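Local coordinates for HmuY protein (Prevotella intermedia, PDB 6R2H) that probably binds heme as a hemophore-like protein of the HmuY family, with a heme coordination mode different from that of its Porphyromonas gingivalis homologue, at residues T3-F8 / T91-I96; L11-G14 / W18-I21. All blocks are in the same frame, centred on the assembly; numbering follows the deposited sequence.

Contact 1: residues T3-F8 / T91-I96; sequences TQVKHF and TDLNKI
Val5 and Leu93 reach toward each other and touch tip to tip, and this is where the contact is tight. Val5 CG2 lies 3.8 Å from Leu93 CD2. The other valine methyl, Val5 CG1, is a little farther from the same carbon, at 4.1 Å from Leu93 CD2, so the leucine methyl is met by both branches of the fork. Leu93 holds its CG anti to the backbone N (chi1 -178°), which carries the branch out from the loop toward 3-8. The backbones stay well apart, with Val5 CA 8.0 Å from Leu93 CA, and no hydrogen bond crosses between the segments.

The solvent side is looser. There Asn94 runs across Val5 at about a right angle and brings its amide nitrogen ND2 to 4.0 Å from Val5 CG2, a van der Waals touch of an exposed side chain on a partly exposed one. Leu93, by contrast, is buried. What shapes the loop at this point is an Asx turn: Asn94 N donates to Asp92 OD1 at 2.8 Å, reaching the oxygen on its anti side and 31° out of the carboxylate plane. Lys95 N also bonds to Asp92 O, so the turn is closed by both the side chain and the backbone of one aspartate.

Behind the apolar touch lies the edge of the large antiparallel sheet. Residues 3-8 lead into one of its two outermost strands, 6-11, which pairs with 181-190, and Val5 also rests on Asp186 and Lys188. The loop 91-96, between strands 83-87 and 105-115, lays Leu93 on Leu167 of strand 165-174, while Lys188 NZ bonds to the carbonyls of Leu93 and Ile96.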
loop_
_atom_site.group_PDB
_atom_site.type_symbol
_atom_site.label_atom_id
_atom_site.label_comp_id
_atom_site.label_asym_id
_atom_site.label_seq_id
_atom_site.Cartn_x
_atom_site.Cartn_y
_atom_site.Cartn_z
ATOM N N THR A 3 -13.378 17.914 3.551
ATOM C CA THR A 3 -13.728 17.620 4.932
ATOM C C THR A 3 -12.715 18.299 5.852
ATOM O O THR A 3 -11.737 18.871 5.371
ATOM C CB THR A 3 -13.831 16.103 5.178
ATOM O OG1 THR A 3 -12.556 15.484 4.980
ATOM C CG2 THR A 3 -14.895 15.414 4.344
ATOM N N GLN A 4 -12.953 18.232 7.169
ATOM C CA GLN A 4 -11.875 18.468 8.115
ATOM C C GLN A 4 -10.780 17.435 7.852
ATOM O O GLN A 4 -10.926 16.574 6.978
ATOM C CB GLN A 4 -12.371 18.380 9.560
ATOM C CG GLN A 4 -12.829 19.715 10.139
ATOM C CD GLN A 4 -11.743 20.763 10.240
ATOM O OE1 GLN A 4 -10.564 20.463 10.441
ATOM N NE2 GLN A 4 -12.138 22.018 10.105
ATOM N N VAL A 5 -9.689 17.534 8.623
ATOM C CA VAL A 5 -8.639 16.529 8.647
ATOM C C VAL A 5 -9.145 15.334 9.451
ATOM O O VAL A 5 -9.600 15.505 10.581
ATOM C CB VAL A 5 -7.348 17.094 9.265
ATOM C CG1 VAL A 5 -6.389 15.982 9.683
ATOM C CG2 VAL A 5 -6.672 18.075 8.321
ATOM N N LYS A 6 -9.067 14.138 8.848
ATOM C CA LYS A 6 -9.428 12.906 9.529
ATOM C C LYS A 6 -8.150 12.114 9.809
ATOM O O LYS A 6 -7.077 12.443 9.292
ATOM C CB LYS A 6 -10.438 12.078 8.724
ATOM C CG LYS A 6 -11.540 12.825 7.972
ATOM C CD LYS A 6 -12.879 12.904 8.682
ATOM C CE LYS A 6 -13.437 14.314 8.680
ATOM N NZ LYS A 6 -14.921 14.345 8.641
ATOM N N HIS A 7 -8.278 11.092 10.666
ATOM C CA HIS A 7 -7.156 10.258 11.042
ATOM C C HIS A 7 -7.488 8.789 10.798
ATOM O O HIS A 7 -8.629 8.365 10.955
ATOM C CB HIS A 7 -6.700 10.572 12.468
ATOM C CG HIS A 7 -5.525 9.758 12.907
ATOM N ND1 HIS A 7 -4.326 9.739 12.214
ATOM C CD2 HIS A 7 -5.351 8.937 13.965
ATOM C CE1 HIS A 7 -3.474 8.937 12.826
ATOM N NE2 HIS A 7 -4.069 8.446 13.911
ATOM N N PHE A 8 -6.475 8.038 10.358
ATOM C CA PHE A 8 -6.553 6.599 10.235
ATOM C C PHE A 8 -5.298 5.982 10.843
ATOM O O PHE A 8 -4.184 6.456 10.601
ATOM C CB PHE A 8 -6.647 6.168 8.771
ATOM C CG PHE A 8 -6.621 4.667 8.605
ATOM C CD1 PHE A 8 -5.420 3.970 8.633
ATOM C CD2 PHE A 8 -7.796 3.945 8.457
ATOM C CE1 PHE A 8 -5.389 2.588 8.521
ATOM C CE2 PHE A 8 -7.760 2.562 8.336
ATOM C CZ PHE A 8 -6.561 1.885 8.387
ATOM N N THR A 91 4.100 19.776 2.754
ATOM C CA THR A 91 4.285 18.910 3.907
ATOM C C THR A 91 3.294 19.266 5.015
ATOM O O THR A 91 3.193 18.537 6.004
ATOM C CB THR A 91 5.741 18.893 4.402
ATOM O OG1 THR A 91 6.240 20.227 4.449
ATOM C CG2 THR A 91 6.683 18.057 3.563
ATOM N N ASP A 92 2.551 20.363 4.831
ATOM C CA ASP A 92 1.570 20.785 5.813
ATOM C C ASP A 92 0.177 20.533 5.241
ATOM O O ASP A 92 -0.231 21.179 4.277
ATOM C CB ASP A 92 1.814 22.246 6.207
ATOM C CG ASP A 92 0.948 22.786 7.334
ATOM O OD1 ASP A 92 -0.126 22.202 7.610
ATOM O OD2 ASP A 92 1.351 23.813 7.917
ATOM N N LEU A 93 -0.559 19.602 5.853
ATOM C CA LEU A 93 -1.873 19.241 5.345
ATOM C C LEU A 93 -2.868 20.389 5.547
ATOM O O LEU A 93 -3.903 20.441 4.880
ATOM C CB LEU A 93 -2.338 17.958 6.044
ATOM C CG LEU A 93 -3.688 17.399 5.596
ATOM C CD1 LEU A 93 -3.705 17.096 4.107
ATOM C CD2 LEU A 93 -4.022 16.141 6.381
ATOM N N ASN A 94 -2.547 21.324 6.446
ATOM C CA ASN A 94 -3.458 22.429 6.696
ATOM C C ASN A 94 -3.270 23.520 5.652
ATOM O O ASN A 94 -4.083 24.437 5.571
ATOM C CB ASN A 94 -3.287 23.027 8.087
ATOM C CG ASN A 94 -3.782 22.092 9.158
ATOM O OD1 ASN A 94 -3.027 21.752 10.061
ATOM N ND2 ASN A 94 -5.031 21.669 9.044
ATOM N N LYS A 95 -2.195 23.421 4.868
ATOM C CA LYS A 95 -1.900 24.469 3.910
ATOM C C LYS A 95 -2.356 24.050 2.512
ATOM O O LYS A 95 -1.902 24.634 1.530
ATOM C CB LYS A 95 -0.418 24.846 3.963
ATOM C CG LYS A 95 -0.044 25.933 4.964
ATOM C CD LYS A 95 1.407 26.416 4.865
ATOM C CE LYS A 95 1.709 27.243 3.626
ATOM N NZ LYS A 95 3.085 27.804 3.630
ATOM N N ILE A 96 -3.248 23.046 2.422
ATOM C CA ILE A 96 -3.704 22.583 1.114
ATOM C C ILE A 96 -5.103 21.978 1.206
ATOM O O ILE A 96 -5.375 21.182 2.106
ATOM C CB ILE A 96 -2.677 21.614 0.488
ATOM C CG1 ILE A 96 -3.098 21.200 -0.925
ATOM C CG2 ILE A 96 -2.407 20.417 1.399
ATOM C CD1 ILE A 96 -1.961 20.696 -1.782
#

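Contact 2: residues L11-G14 / W18-I21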
loop_
_atom_site.group_PDB
_atom_site.type_symbol
_atom_site.label_atom_id
_atom_site.label_comp_id
_atom_site.label_asym_id
_atom_site.label_seq_id
_atom_site.Cartn_x
_atom_site.Cartn_y
_atom_site.Cartn_z
ATOM N N LEU A 11 -2.553 -1.383 13.354
ATOM C CA LEU A 11 -1.419 -2.285 13.246
ATOM C C LEU A 11 -1.650 -3.176 12.033
ATOM O O LEU A 11 -2.778 -3.592 11.773
ATOM C CB LEU A 11 -1.317 -3.116 14.527
ATOM C CG LEU A 11 -0.967 -2.330 15.790
ATOM C CD1 LEU A 11 -0.878 -3.242 17.003
ATOM C CD2 LEU A 11 0.335 -1.564 15.615
ATOM N N MET A 12 -0.586 -3.453 11.283
ATOM C CA MET A 12 -0.740 -4.196 10.041
ATOM C C MET A 12 -0.807 -5.706 10.303
ATOM O O MET A 12 -0.200 -6.225 11.239
ATOM C CB MET A 12 0.400 -3.883 9.065
ATOM C CG MET A 12 0.260 -2.520 8.402
ATOM S SD MET A 12 -1.276 -2.301 7.467
ATOM C CE MET A 12 -0.887 -3.172 5.943
ATOM N N PRO A 13 -1.569 -6.457 9.478
ATOM C CA PRO A 13 -1.458 -7.918 9.435
ATOM C C PRO A 13 -0.207 -8.400 8.698
ATOM O O PRO A 13 0.628 -7.599 8.296
ATOM C CB PRO A 13 -2.721 -8.330 8.655
ATOM C CG PRO A 13 -3.024 -7.145 7.756
ATOM C CD PRO A 13 -2.597 -5.933 8.561
ATOM N N GLY A 14 -0.088 -9.722 8.530
ATOM C CA GLY A 14 1.129 -10.339 8.027
ATOM C C GLY A 14 1.234 -10.240 6.510
ATOM O O GLY A 14 0.321 -9.738 5.856
ATOM N N TRP A 18 -3.986 -7.892 3.385
ATOM C CA TRP A 18 -4.203 -6.521 2.971
ATOM C C TRP A 18 -5.138 -5.849 3.973
ATOM O O TRP A 18 -5.955 -6.505 4.612
ATOM C CB TRP A 18 -4.861 -6.508 1.587
ATOM C CG TRP A 18 -3.964 -6.795 0.424
ATOM C CD1 TRP A 18 -3.667 -8.015 -0.112
ATOM C CD2 TRP A 18 -3.255 -5.823 -0.371
ATOM N NE1 TRP A 18 -2.821 -7.874 -1.186
ATOM C CE2 TRP A 18 -2.550 -6.542 -1.367
ATOM C CE3 TRP A 18 -3.129 -4.426 -0.328
ATOM C CZ2 TRP A 18 -1.747 -5.906 -2.311
ATOM C CZ3 TRP A 18 -2.339 -3.799 -1.267
ATOM C CH2 TRP A 18 -1.654 -4.531 -2.243
ATOM N N ILE A 19 -5.045 -4.522 4.074
ATOM C CA ILE A 19 -6.155 -3.739 4.592
ATOM C C ILE A 19 -6.715 -2.882 3.456
ATOM O O ILE A 19 -5.963 -2.392 2.618
ATOM C CB ILE A 19 -5.745 -2.905 5.817
ATOM C CG1 ILE A 19 -4.713 -1.824 5.479
ATOM C CG2 ILE A 19 -5.280 -3.801 6.953
ATOM C CD1 ILE A 19 -4.508 -0.805 6.574
ATOM N N TYR A 20 -8.042 -2.719 3.440
ATOM C CA TYR A 20 -8.752 -1.946 2.432
ATOM C C TYR A 20 -9.475 -0.791 3.120
ATOM O O TYR A 20 -10.328 -1.024 3.979
ATOM C CB TYR A 20 -9.719 -2.840 1.649
ATOM C CG TYR A 20 -9.053 -3.896 0.802
ATOM C CD1 TYR A 20 -8.707 -5.128 1.342
ATOM C CD2 TYR A 20 -8.765 -3.672 -0.538
ATOM C CE1 TYR A 20 -8.096 -6.108 0.570
ATOM C CE2 TYR A 20 -8.159 -4.643 -1.325
ATOM C CZ TYR A 20 -7.822 -5.868 -0.767
ATOM O OH TYR A 20 -7.217 -6.835 -1.516
ATOM N N ILE A 21 -9.125 0.449 2.744
ATOM C CA ILE A 21 -9.648 1.609 3.455
ATOM C C ILE A 21 -10.645 2.376 2.598
ATOM O O ILE A 21 -10.326 2.784 1.489
ATOM C CB ILE A 21 -8.521 2.523 3.951
ATOM C CG1 ILE A 21 -7.497 1.707 4.741
ATOM C CG2 ILE A 21 -9.099 3.667 4.776
ATOM C CD1 ILE A 21 -6.171 2.380 4.939
#
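Met12 and Pro13 close on Ile19 from the loop that leaves edge strand 6-11, and they divide its two branches between them. The loop thereby packs on strand 17-21, which lies between 28-32 and 71-74 in the four-stranded sheet. Leu11, just before, turns its side chain away from 18-21 and packs on Ala182 instead. The Met12 thioether bends at both chi2 and chi3 (-58° and -79°), which folds the end of the side chain across the isoleucine at about a right angle. Met12 SD sits 3.7 Å from Ile19 CD1 and 4.0 Å from Ile19 CG1, and the terminal methyl Met12 CE is 4.1 Å from that same CG1.

Pro13 comes next and points toward the strand. The CD-CG side of its ring does the touching: Pro13 CD is 3.8 Å from Ile19 CG2, and Pro13 CG follows at 4.1 Å from that methyl. Ile19 can serve both neighbours because its CG1 lies between the backbone N and the carbonyl carbon (chi1 65°), sending the longer branch to the sulfur while CG2 faces the proline ring.

Trp18 turns the other way, its indole NE1 hydrogen-bonded to Glu33 OE1, and Tyr20 OH stands 3.7 Å above the indole plane, offset toward the rim. Phe73 and Phe28 add their side chains around Ile19. Backbone hydrogen bonds tie Met12 to Lys181 and Ile19 to Phe73, but what joins these two segments directly is sulfur-carbon and carbon-carbon contact, whose fit depends on shape.

The centres of the two contacts lie about 22 Å apart, yet three of their four segments, 3-8, 11-14 and 18-21, follow closely along the chain. Contact 2 is nested inside the long loop closed by contact 1: 3-8 enters strand 6-11, the loop at 11-14 leaves it, and 18-21 lies on the next strand, 17-21, while 91-96 comes much later. Strand 6-11 edges the large antiparallel sheet and 17-21 belongs to the four-stranded one, so the connection passes from one sheet to the other. The contacts also touch directly, Phe8 CZ reaching Ile21 CD1 at 3.5 Å and Ile19 CD1 at 3.8 Å, so Phe8 packs the edge of the large sheet against the four-stranded one.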